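Local structure of conserved membrane protein (Chlamydia abortus, 6GZU) at residues 23-34 and 208-217. The protein is a secreted effector that combines deubiquitination, probably as a cysteine-type peptidase of the CE clan, with acetylation, and induces Golgi fragmentation. Residues are numbered along the deposited sequence; the frame is centred on the assembly and turned at random.
Sequences ISTHLIRLSEKH and LSLFLDKYLD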
# COMPACT_ATOMS: atom_id res chain seq x y z
N ILE A 23 6.03 -4.99 7.57
CA ILE A 23 4.82 -4.77 6.80
C ILE A 23 4.92 -5.49 5.44
O ILE A 23 4.01 -6.21 5.03
CB ILE A 23 4.61 -3.27 6.54
CG1 ILE A 23 4.27 -2.56 7.85
CG2 ILE A 23 3.49 -3.07 5.52
CD1 ILE A 23 4.46 -1.02 7.78
N SER A 24 6.05 -5.33 4.77
CA SER A 24 6.22 -5.98 3.47
C SER A 24 6.17 -7.49 3.59
O SER A 24 5.69 -8.15 2.67
CB SER A 24 7.54 -5.55 2.84
OG SER A 24 7.47 -4.19 2.45
N THR A 25 6.65 -8.04 4.70
CA THR A 25 6.59 -9.48 4.91
C THR A 25 5.13 -9.90 4.95
O THR A 25 4.79 -10.94 4.38
CB THR A 25 7.31 -9.86 6.23
OG1 THR A 25 8.71 -9.58 6.07
CG2 THR A 25 7.19 -11.36 6.60
N HIS A 26 4.28 -9.15 5.66
CA HIS A 26 2.86 -9.50 5.67
C HIS A 26 2.21 -9.39 4.30
O HIS A 26 1.35 -10.21 3.96
CB HIS A 26 2.06 -8.76 6.76
CG HIS A 26 0.77 -9.45 7.08
ND1 HIS A 26 0.74 -10.71 7.65
CD2 HIS A 26 -0.51 -9.09 6.84
CE1 HIS A 26 -0.52 -11.08 7.79
NE2 HIS A 26 -1.30 -10.13 7.29
N LEU A 27 2.57 -8.38 3.53
CA LEU A 27 2.06 -8.27 2.15
C LEU A 27 2.45 -9.49 1.33
O LEU A 27 1.61 -10.06 0.63
CB LEU A 27 2.48 -6.95 1.50
CG LEU A 27 1.66 -5.71 1.88
CD1 LEU A 27 1.28 -5.50 3.29
CD2 LEU A 27 2.41 -4.49 1.29
N ILE A 28 3.69 -9.95 1.45
CA ILE A 28 4.12 -11.14 0.73
C ILE A 28 3.34 -12.37 1.21
O ILE A 28 2.90 -13.21 0.40
CB ILE A 28 5.66 -11.38 0.88
CG1 ILE A 28 6.46 -10.32 0.11
CG2 ILE A 28 6.08 -12.81 0.42
CD1 ILE A 28 6.23 -10.36 -1.44
N ARG A 29 3.18 -12.50 2.53
CA ARG A 29 2.34 -13.57 3.09
C ARG A 29 0.93 -13.54 2.45
O ARG A 29 0.43 -14.56 1.97
CB ARG A 29 2.27 -13.40 4.60
CG ARG A 29 1.47 -14.38 5.37
CD ARG A 29 1.57 -14.03 6.88
NE ARG A 29 2.90 -14.23 7.46
CZ ARG A 29 3.69 -13.30 8.02
NH1 ARG A 29 3.33 -12.02 8.11
NH2 ARG A 29 4.89 -13.68 8.48
N LEU A 30 0.32 -12.36 2.41
CA LEU A 30 -0.99 -12.20 1.78
C LEU A 30 -0.98 -12.52 0.30
O LEU A 30 -1.94 -13.08 -0.21
CB LEU A 30 -1.55 -10.78 2.02
CG LEU A 30 -1.97 -10.59 3.47
CD1 LEU A 30 -2.29 -9.12 3.70
CD2 LEU A 30 -3.15 -11.46 3.81
N SER A 31 0.11 -12.20 -0.38
CA SER A 31 0.19 -12.46 -1.82
C SER A 31 0.22 -13.95 -2.11
O SER A 31 -0.11 -14.35 -3.21
CB SER A 31 1.41 -11.78 -2.46
OG SER A 31 2.60 -12.53 -2.21
N GLU A 32 0.57 -14.78 -1.12
CA GLU A 32 0.57 -16.22 -1.31
C GLU A 32 -0.85 -16.76 -1.23
O GLU A 32 -1.17 -17.79 -1.81
CB GLU A 32 1.48 -16.93 -0.29
CG GLU A 32 2.92 -16.53 -0.47
CD GLU A 32 3.91 -17.40 0.27
OE1 GLU A 32 3.54 -18.15 1.23
OE2 GLU A 32 5.09 -17.30 -0.12
N LYS A 33 -1.70 -16.05 -0.49
CA LYS A 33 -3.10 -16.43 -0.37
C LYS A 33 -3.95 -15.82 -1.48
O LYS A 33 -4.92 -16.46 -1.96
CB LYS A 33 -3.62 -15.95 0.98
CG LYS A 33 -5.07 -16.21 1.18
CD LYS A 33 -5.49 -15.83 2.57
CE LYS A 33 -6.95 -16.18 2.77
NZ LYS A 33 -7.57 -15.46 3.92
N HIS A 34 -3.57 -14.64 -1.94
CA HIS A 34 -4.34 -13.85 -2.90
C HIS A 34 -3.48 -13.57 -4.13
O HIS A 34 -2.68 -12.65 -4.13
CB HIS A 34 -4.77 -12.53 -2.25
CG HIS A 34 -5.68 -12.72 -1.07
ND1 HIS A 34 -7.00 -13.08 -1.20
CD2 HIS A 34 -5.44 -12.64 0.26
CE1 HIS A 34 -7.54 -13.20 0.00
NE2 HIS A 34 -6.61 -12.93 0.90
N LEU A 208 -2.55 -1.56 9.73
CA LEU A 208 -2.82 -1.51 8.29
C LEU A 208 -2.63 -2.91 7.70
O LEU A 208 -3.33 -3.27 6.73
CB LEU A 208 -1.93 -0.48 7.59
CG LEU A 208 -0.41 -0.77 7.50
CD1 LEU A 208 -0.10 -1.66 6.25
CD2 LEU A 208 0.38 0.53 7.45
N SER A 209 -1.75 -3.74 8.29
CA SER A 209 -1.57 -5.11 7.81
C SER A 209 -2.81 -5.96 8.10
O SER A 209 -3.26 -6.75 7.24
CB SER A 209 -0.32 -5.73 8.44
OG SER A 209 0.84 -5.01 8.04
N LEU A 210 -3.36 -5.81 9.31
CA LEU A 210 -4.62 -6.48 9.66
C LEU A 210 -5.73 -6.01 8.72
O LEU A 210 -6.54 -6.81 8.23
CB LEU A 210 -4.99 -6.18 11.13
CG LEU A 210 -6.25 -6.73 11.81
CD1 LEU A 210 -6.09 -6.58 13.34
CD2 LEU A 210 -7.52 -6.00 11.36
N PHE A 211 -5.81 -4.71 8.47
CA PHE A 211 -6.85 -4.21 7.58
C PHE A 211 -6.76 -4.87 6.21
O PHE A 211 -7.79 -5.30 5.65
CB PHE A 211 -6.83 -2.69 7.46
CG PHE A 211 -7.83 -2.17 6.48
CD1 PHE A 211 -9.19 -2.19 6.82
CD2 PHE A 211 -7.43 -1.79 5.22
CE1 PHE A 211 -10.17 -1.78 5.91
CE2 PHE A 211 -8.37 -1.34 4.28
CZ PHE A 211 -9.75 -1.34 4.65
N LEU A 212 -5.57 -4.89 5.63
CA LEU A 212 -5.46 -5.44 4.28
C LEU A 212 -5.86 -6.92 4.30
O LEU A 212 -6.52 -7.41 3.38
CB LEU A 212 -4.04 -5.29 3.73
CG LEU A 212 -3.89 -5.82 2.29
CD1 LEU A 212 -4.75 -5.02 1.32
CD2 LEU A 212 -2.44 -5.71 1.92
N ASP A 213 -5.42 -7.65 5.32
CA ASP A 213 -5.79 -9.05 5.53
C ASP A 213 -7.30 -9.24 5.41
O ASP A 213 -7.79 -10.07 4.64
CB ASP A 213 -5.30 -9.45 6.91
CG ASP A 213 -5.02 -10.89 7.02
OD1 ASP A 213 -5.95 -11.69 6.80
OD2 ASP A 213 -3.88 -11.24 7.35
N LYS A 214 -8.05 -8.43 6.14
CA LYS A 214 -9.49 -8.55 6.13
C LYS A 214 -10.13 -8.01 4.87
O LYS A 214 -11.11 -8.57 4.39
CB LYS A 214 -10.04 -7.80 7.34
CG LYS A 214 -9.42 -8.23 8.65
CD LYS A 214 -10.31 -9.15 9.37
CE LYS A 214 -9.68 -9.50 10.70
NZ LYS A 214 -10.16 -10.77 11.27
N TYR A 215 -9.59 -6.91 4.35
CA TYR A 215 -10.09 -6.31 3.10
C TYR A 215 -10.05 -7.30 1.97
O TYR A 215 -10.96 -7.32 1.13
CB TYR A 215 -9.28 -5.05 2.74
CG TYR A 215 -9.60 -4.43 1.41
CD1 TYR A 215 -8.94 -4.86 0.27
CD2 TYR A 215 -10.53 -3.40 1.29
CE1 TYR A 215 -9.22 -4.30 -0.97
CE2 TYR A 215 -10.82 -2.86 0.05
CZ TYR A 215 -10.17 -3.32 -1.08
OH TYR A 215 -10.42 -2.78 -2.33
N LEU A 216 -8.98 -8.09 1.89
CA LEU A 216 -8.82 -9.01 0.76
C LEU A 216 -9.85 -10.16 0.81
O LEU A 216 -10.16 -10.79 -0.22
CB LEU A 216 -7.37 -9.56 0.69
CG LEU A 216 -6.33 -8.50 0.25
CD1 LEU A 216 -4.92 -9.04 0.43
CD2 LEU A 216 -6.54 -8.07 -1.23
N ASP A 217 -10.37 -10.46 2.01
CA ASP A 217 -11.47 -11.42 2.13
C ASP A 217 -12.85 -10.78 1.96
O ASP A 217 -13.80 -11.43 1.56
CB ASP A 217 -11.40 -12.18 3.45
CG ASP A 217 -10.27 -13.21 3.47
OD1 ASP A 217 -9.90 -13.73 2.40
OD2 ASP A 217 -9.74 -13.49 4.55
O HOH W 1 -6.92 -12.50 3.65
O HOH W 2 -5.48 -13.93 5.47
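L30 of helix 20-33 and H34, just beyond it, pack on L216 of helix 204-217, a parallel pair of helices on one side of the mixed sheet in the CE-clan (Ulp1-like) catalytic domain. The axes of 23-33 and 208-217 diverge by only 11° and approach to 10.1 Å, so one row of residues from each helix faces the other along the whole contact. L30, H34 and L216 bury nearly equal areas, about 60 Å² each. The two methyls of L30 have different partners: CD1 lies 3.8 Å from L212 CD2, whereas CD2 rests against the carboxylate of D213, 3.6 Å from OD2. On the sheet side, L212 and L216 reach A102 and I100 of strand 100-107, which also carries P104 under I23 and L27.

The H34 ring lies over L216. L216 CB sits 3.6 Å from the ring centroid and 16° off its normal, a CH-pi contact, and K33 CG lies over the opposite face, offset toward the ring's edge. Water 1, in the ring plane, is 2.8 Å from H34 NE2 and donates to D213 O, joining H34 to the backbone of helix 204-217. K33, extended beyond CG, sends NZ across to the syn lone pair of D217 OD2 in a salt bridge at the exposed end of the contact; water 2 links the same NZ to D213 OD1.

Deeper in, the H26 ring is gripped in its own plane at both nitrogens, which should fix its rotation. R29 NH1 donates to ND1, and R245 both receives R29 NE at its backbone O and forms a salt bridge with D213. At the other edge, H26 NE2 donates to the anti lone pair of D213 OD2 at 2.8 Å, with a bent N-H...O angle of 147°.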